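Local atomic coordinates of oligopeptide-binding protein AppA (Bacillus subtilis, PDB entry 1XOC), a protein that binds oligopeptides outside the cell and delivers them to an ABC permease that supports sporulation and genetic competence. Residues A[357-369]-A[388-401]. Residues are numbered along the deposited sequence; the frame is centred on the assembly and turned at random. Where two conformers were deposited one is given.
Sequences GKKFSFTLKTNQG and GIEVKTQIVEWSAL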
loop_
_atom_site.group_PDB
_atom_site.type_symbol
_atom_site.label_atom_id
_atom_site.label_comp_id
_atom_site.label_asym_id
_atom_site.label_seq_id
_atom_site.Cartn_x
_atom_site.Cartn_y
_atom_site.Cartn_z
ATOM N N GLY A 357 15.185 21.616 -28.054
ATOM C CA GLY A 357 15.783 20.451 -28.712
ATOM C C GLY A 357 15.385 19.095 -28.144
ATOM O O GLY A 357 16.094 18.111 -28.339
ATOM N N LYS A 358 14.252 19.041 -27.445
ATOM C CA LYS A 358 13.750 17.804 -26.844
ATOM C C LYS A 358 12.298 17.592 -27.250
ATOM O O LYS A 358 11.530 18.549 -27.286
ATOM C CB LYS A 358 13.809 17.892 -25.317
ATOM C CG LYS A 358 15.087 17.358 -24.667
ATOM C CD LYS A 358 14.803 16.895 -23.227
ATOM C CE LYS A 358 13.994 15.583 -23.195
ATOM N NZ LYS A 358 13.283 15.369 -21.906
ATOM N N LYS A 359 11.917 16.343 -27.514
ATOM C CA LYS A 359 10.544 16.037 -27.895
ATOM C C LYS A 359 9.826 15.498 -26.678
ATOM O O LYS A 359 10.454 14.887 -25.825
ATOM C CB LYS A 359 10.502 15.054 -29.070
ATOM C CG LYS A 359 10.877 13.610 -28.766
ATOM C CD LYS A 359 10.892 12.735 -30.040
ATOM C CE LYS A 359 10.855 11.223 -29.708
ATOM N NZ LYS A 359 10.104 10.396 -30.719
ATOM N N PHE A 360 8.524 15.745 -26.591
ATOM C CA PHE A 360 7.735 15.301 -25.450
ATOM C C PHE A 360 7.354 13.843 -25.707
ATOM O O PHE A 360 6.302 13.556 -26.265
ATOM C CB PHE A 360 6.496 16.173 -25.262
ATOM C CG PHE A 360 6.044 16.289 -23.829
ATOM C CD1 PHE A 360 5.799 17.535 -23.273
ATOM C CD2 PHE A 360 5.867 15.156 -23.027
ATOM C CE1 PHE A 360 5.378 17.664 -21.960
ATOM C CE2 PHE A 360 5.440 15.288 -21.699
ATOM C CZ PHE A 360 5.203 16.543 -21.177
ATOM N N SER A 361 8.256 12.950 -25.303
ATOM C CA SER A 361 8.143 11.519 -25.508
ATOM C C SER A 361 8.641 10.798 -24.263
ATOM O O SER A 361 9.737 11.094 -23.780
ATOM C CB SER A 361 9.019 11.105 -26.680
ATOM O OG SER A 361 9.003 9.700 -26.851
ATOM N N PHE A 362 7.842 9.860 -23.757
ATOM C CA PHE A 362 8.206 9.093 -22.568
ATOM C C PHE A 362 7.515 7.734 -22.528
ATOM O O PHE A 362 6.587 7.466 -23.278
ATOM C CB PHE A 362 7.880 9.881 -21.290
ATOM C CG PHE A 362 6.413 10.099 -21.060
ATOM C CD1 PHE A 362 5.682 9.236 -20.232
ATOM C CD2 PHE A 362 5.759 11.163 -21.658
ATOM C CE1 PHE A 362 4.336 9.432 -20.042
ATOM C CE2 PHE A 362 4.432 11.366 -21.478
ATOM C CZ PHE A 362 3.703 10.512 -20.642
ATOM N N THR A 363 7.966 6.904 -21.588
ATOM C CA THR A 363 7.394 5.590 -21.344
ATOM C C THR A 363 6.522 5.595 -20.071
ATOM O O THR A 363 6.938 6.045 -18.980
ATOM C CB THR A 363 8.499 4.538 -21.258
ATOM O OG1 THR A 363 9.216 4.525 -22.504
ATOM C CG2 THR A 363 7.949 3.139 -20.959
ATOM N N LEU A 364 5.288 5.099 -20.227
ATOM C CA LEU A 364 4.349 4.900 -19.122
ATOM C C LEU A 364 4.280 3.420 -18.742
ATOM O O LEU A 364 3.794 2.569 -19.511
ATOM C CB LEU A 364 2.966 5.378 -19.537
ATOM C CG LEU A 364 1.816 5.343 -18.518
ATOM C CD1 LEU A 364 2.077 6.215 -17.306
ATOM C CD2 LEU A 364 0.518 5.773 -19.171
ATOM N N LYS A 365 4.739 3.124 -17.522
ATOM C CA LYS A 365 4.754 1.762 -17.011
ATOM C C LYS A 365 3.542 1.457 -16.139
ATOM O O LYS A 365 2.993 2.354 -15.473
ATOM C CB LYS A 365 5.996 1.525 -16.148
ATOM C CG LYS A 365 7.287 1.452 -16.871
ATOM C CD LYS A 365 8.466 1.262 -15.915
ATOM C CE LYS A 365 9.712 0.927 -16.710
ATOM N NZ LYS A 365 10.956 0.863 -15.888
ATOM N N THR A 366 3.146 0.185 -16.102
ATOM C CA THR A 366 2.228 -0.287 -15.053
ATOM C C THR A 366 2.428 -1.766 -14.819
ATOM O O THR A 366 3.244 -2.385 -15.538
ATOM C CB THR A 366 0.741 0.010 -15.374
ATOM O OG1 THR A 366 -0.012 -0.117 -14.146
ATOM C CG2 THR A 366 0.190 -0.917 -16.395
ATOM N N ASN A 367 1.711 -2.353 -13.865
ATOM C CA ASN A 367 1.977 -3.736 -13.477
ATOM C C ASN A 367 1.220 -4.804 -14.261
ATOM O O ASN A 367 -0.001 -4.723 -14.429
ATOM C CB ASN A 367 1.760 -3.945 -11.971
ATOM C CG ASN A 367 0.427 -3.448 -11.487
ATOM O OD1 ASN A 367 0.110 -2.273 -11.636
ATOM N ND2 ASN A 367 -0.350 -4.342 -10.875
ATOM N N GLN A 368 1.989 -5.799 -14.740
ATOM C CA GLN A 368 1.491 -7.014 -15.417
ATOM C C GLN A 368 0.363 -7.680 -14.631
ATOM O O GLN A 368 0.547 -8.049 -13.469
ATOM C CB GLN A 368 2.641 -8.005 -15.628
ATOM C CG GLN A 368 2.253 -9.237 -16.450
ATOM C CD GLN A 368 3.362 -10.262 -16.548
ATOM O OE1 GLN A 368 3.246 -11.221 -17.315
ATOM N NE2 GLN A 368 4.440 -10.083 -15.779
ATOM N N GLY A 369 -0.787 -7.837 -15.273
ATOM C CA GLY A 369 -1.868 -8.610 -14.730
ATOM C C GLY A 369 -3.036 -7.748 -14.286
ATOM O O GLY A 369 -4.148 -8.253 -14.075
ATOM N N GLY A 388 -0.197 16.122 -28.910
ATOM C CA GLY A 388 1.183 16.076 -29.381
ATOM C C GLY A 388 2.195 15.541 -28.393
ATOM O O GLY A 388 3.372 15.890 -28.449
ATOM N N ILE A 389 1.738 14.679 -27.488
ATOM C CA ILE A 389 2.622 14.020 -26.547
ATOM C C ILE A 389 2.675 12.526 -26.882
ATOM O O ILE A 389 1.634 11.880 -27.005
ATOM C CB ILE A 389 2.123 14.233 -25.122
ATOM C CG1 ILE A 389 2.306 15.713 -24.751
ATOM C CG2 ILE A 389 2.868 13.314 -24.155
ATOM C CD1 ILE A 389 1.826 16.086 -23.358
ATOM N N GLU A 390 3.892 12.004 -27.017
ATOM C CA GLU A 390 4.146 10.627 -27.428
ATOM C C GLU A 390 4.429 9.753 -26.205
ATOM O O GLU A 390 5.384 9.980 -25.463
ATOM C CB GLU A 390 5.339 10.587 -28.395
ATOM C CG GLU A 390 5.774 9.193 -28.832
ATOM C CD GLU A 390 6.887 9.206 -29.863
ATOM O OE1 GLU A 390 8.014 9.671 -29.577
ATOM O OE2 GLU A 390 6.638 8.733 -30.986
ATOM N N VAL A 391 3.598 8.738 -26.009
ATOM C CA VAL A 391 3.811 7.799 -24.909
ATOM C C VAL A 391 3.945 6.356 -25.409
ATOM O O VAL A 391 3.179 5.914 -26.268
ATOM C CB VAL A 391 2.812 8.015 -23.708
ATOM C CG1 VAL A 391 1.659 8.855 -24.035
ATOM C CG2 VAL A 391 2.440 6.702 -22.986
ATOM N N LYS A 392 5.002 5.698 -24.933
ATOM C CA LYS A 392 5.226 4.269 -25.085
ATOM C C LYS A 392 4.701 3.609 -23.829
ATOM O O LYS A 392 5.034 4.041 -22.723
ATOM C CB LYS A 392 6.728 3.970 -25.209
ATOM C CG LYS A 392 7.061 2.462 -25.398
ATOM C CD LYS A 392 8.556 2.178 -25.666
ATOM C CE LYS A 392 9.348 2.072 -24.358
ATOM N NZ LYS A 392 9.093 0.801 -23.608
ATOM N N THR A 393 3.904 2.562 -23.963
ATOM C CA THR A 393 3.433 1.871 -22.762
ATOM C C THR A 393 4.352 0.677 -22.493
ATOM O O THR A 393 4.949 0.128 -23.424
ATOM C CB THR A 393 1.944 1.448 -22.860
ATOM O OG1 THR A 393 1.771 0.510 -23.916
ATOM C CG2 THR A 393 1.043 2.626 -23.122
ATOM N N GLN A 394 4.496 0.299 -21.224
ATOM C CA GLN A 394 5.313 -0.854 -20.876
ATOM C C GLN A 394 4.710 -1.526 -19.657
ATOM O O GLN A 394 4.466 -0.878 -18.658
ATOM C CB GLN A 394 6.765 -0.442 -20.637
ATOM C CG GLN A 394 7.727 -1.625 -20.520
ATOM C CD GLN A 394 9.105 -1.235 -19.993
ATOM O OE1 GLN A 394 9.786 -2.055 -19.405
ATOM N NE2 GLN A 394 9.503 0.006 -20.182
ATOM N N ILE A 395 4.464 -2.817 -19.753
ATOM C CA ILE A 395 3.870 -3.594 -18.670
ATOM C C ILE A 395 5.020 -4.349 -18.015
ATOM O O ILE A 395 5.830 -4.967 -18.722
ATOM C CB ILE A 395 2.808 -4.574 -19.251
ATOM C CG1 ILE A 395 1.623 -3.792 -19.850
ATOM C CG2 ILE A 395 2.313 -5.512 -18.172
ATOM C CD1 ILE A 395 0.719 -4.624 -20.738
ATOM N N VAL A 396 5.126 -4.287 -16.697
ATOM C CA VAL A 396 6.216 -4.937 -16.004
ATOM C C VAL A 396 5.714 -5.744 -14.816
ATOM O O VAL A 396 4.718 -5.409 -14.168
ATOM C CB VAL A 396 7.464 -3.964 -15.721
ATOM C CG1 VAL A 396 7.316 -2.497 -16.275
ATOM C CG2 VAL A 396 8.073 -4.103 -14.377
ATOM N N GLU A 397 6.393 -6.852 -14.575
ATOM C CA GLU A 397 6.003 -7.781 -13.534
ATOM C C GLU A 397 6.082 -7.066 -12.197
ATOM O O GLU A 397 6.977 -6.260 -11.977
ATOM C CB GLU A 397 6.969 -8.978 -13.554
ATOM C CG GLU A 397 6.633 -10.066 -12.541
ATOM C CD GLU A 397 7.244 -9.837 -11.159
ATOM O OE1 GLU A 397 6.573 -10.168 -10.140
ATOM O OE2 GLU A 397 8.394 -9.340 -11.101
ATOM N N TRP A 398 5.129 -7.360 -11.322
ATOM C CA TRP A 398 4.926 -6.605 -10.072
ATOM C C TRP A 398 6.172 -6.440 -9.220
ATOM O O TRP A 398 6.545 -5.324 -8.914
ATOM C CB TRP A 398 3.866 -7.302 -9.239
ATOM C CG TRP A 398 3.586 -6.649 -7.920
ATOM C CD1 TRP A 398 3.795 -7.184 -6.686
ATOM C CD2 TRP A 398 3.095 -5.323 -7.717
ATOM N NE1 TRP A 398 3.417 -6.269 -5.704
ATOM C CE2 TRP A 398 2.989 -5.118 -6.317
ATOM C CE3 TRP A 398 2.700 -4.297 -8.568
ATOM C CZ2 TRP A 398 2.530 -3.921 -5.779
ATOM C CZ3 TRP A 398 2.222 -3.118 -8.025
ATOM C CH2 TRP A 398 2.152 -2.936 -6.653
ATOM N N SER A 399 6.836 -7.538 -8.861
ATOM C CA SER A 399 8.003 -7.451 -7.979
ATOM C C SER A 399 9.089 -6.589 -8.606
ATOM O O SER A 399 9.752 -5.807 -7.936
ATOM C CB SER A 399 8.524 -8.832 -7.571
ATOM O OG SER A 399 9.224 -9.454 -8.643
ATOM N N ALA A 400 9.297 -6.739 -9.916
ATOM C CA ALA A 400 10.268 -5.928 -10.600
ATOM C C ALA A 400 9.910 -4.462 -10.645
ATOM O O ALA A 400 10.781 -3.625 -10.509
ATOM C CB ALA A 400 10.453 -6.447 -11.998
ATOM N N LEU A 401 8.642 -4.144 -10.893
ATOM C CA LEU A 401 8.203 -2.768 -10.942
ATOM C C LEU A 401 8.351 -2.087 -9.555
ATOM O O LEU A 401 8.791 -0.959 -9.483
ATOM C CB LEU A 401 6.732 -2.703 -11.353
ATOM C CG LEU A 401 6.212 -1.319 -11.628
ATOM C CD1 LEU A 401 7.074 -0.587 -12.603
ATOM C CD2 LEU A 401 4.755 -1.368 -12.127
HETATM O O HOH W 1 3.010 -9.294 -12.181
#
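Asn-367 and Trp-398 meet across the end of a parallel strand pair, and both reach the bound peptide. The strands belong to a beta-alpha-beta unit of the periplasmic-binding-protein fold: strand 361-367, helix 371-385, strand 390-396. Asn-367 CB abuts the indole edge at Trp-398 CE3, 3.5 Å away. The Asn-367 CG lies between its own backbone N and carbonyl carbon (chi1 51°). From there ND2 donates to the peptide backbone, while OD1 accepts from Arg-373. The Trp-398 ring packs on the peptide backbone, and its NE1 is held by Asp-42.

Eight backbone hydrogen bonds join the strands, from Glu-390 N to Phe-360 O through Gln-368 N to Val-396 O. In the last, 2.8 Å from Gln-368 N to Val-396 O, the donor sits well above the carbonyl plane.

Apolar side chains line the first half of the pair. Phe-360 and Ile-389 pack against helix 281-289, and Leu-364 against helix 371-385. Ile-389 lies alongside Phe-360 and sets CD1 almost over the ring centre, 3.9 Å from the centroid, a CH-pi contact. Its CG2 branch turns to the edge of Phe-362. Val-391 CB sits over a face of that second ring, offset toward the rim. Val-391 CG2 also packs against Leu-364 CB.

Ser-361, Glu-390, Thr-363, Lys-392, Lys-365 and Gln-394 put mostly polar side chains on the other face. Glu-390 OE1 receives both Lys-359 NZ, in a salt bridge, and Ser-361 OG at 2.9 Å. The extended Lys-365 chain runs beside Gln-394 and brushes Val-396 and Leu-401 before NZ reaches Gln-404 and the Asp-411 carbonyl.

Glu-397 is the N-cap of helix 398-405. Its OE1 accepts from Ser-399 N, and OE2 takes both Ala-400 N and, through its syn lone pair, Ser-399 OG at 2.6 Å. Close by, one water bridges Gln-368 O and Trp-398 N, 3.0 Å from each.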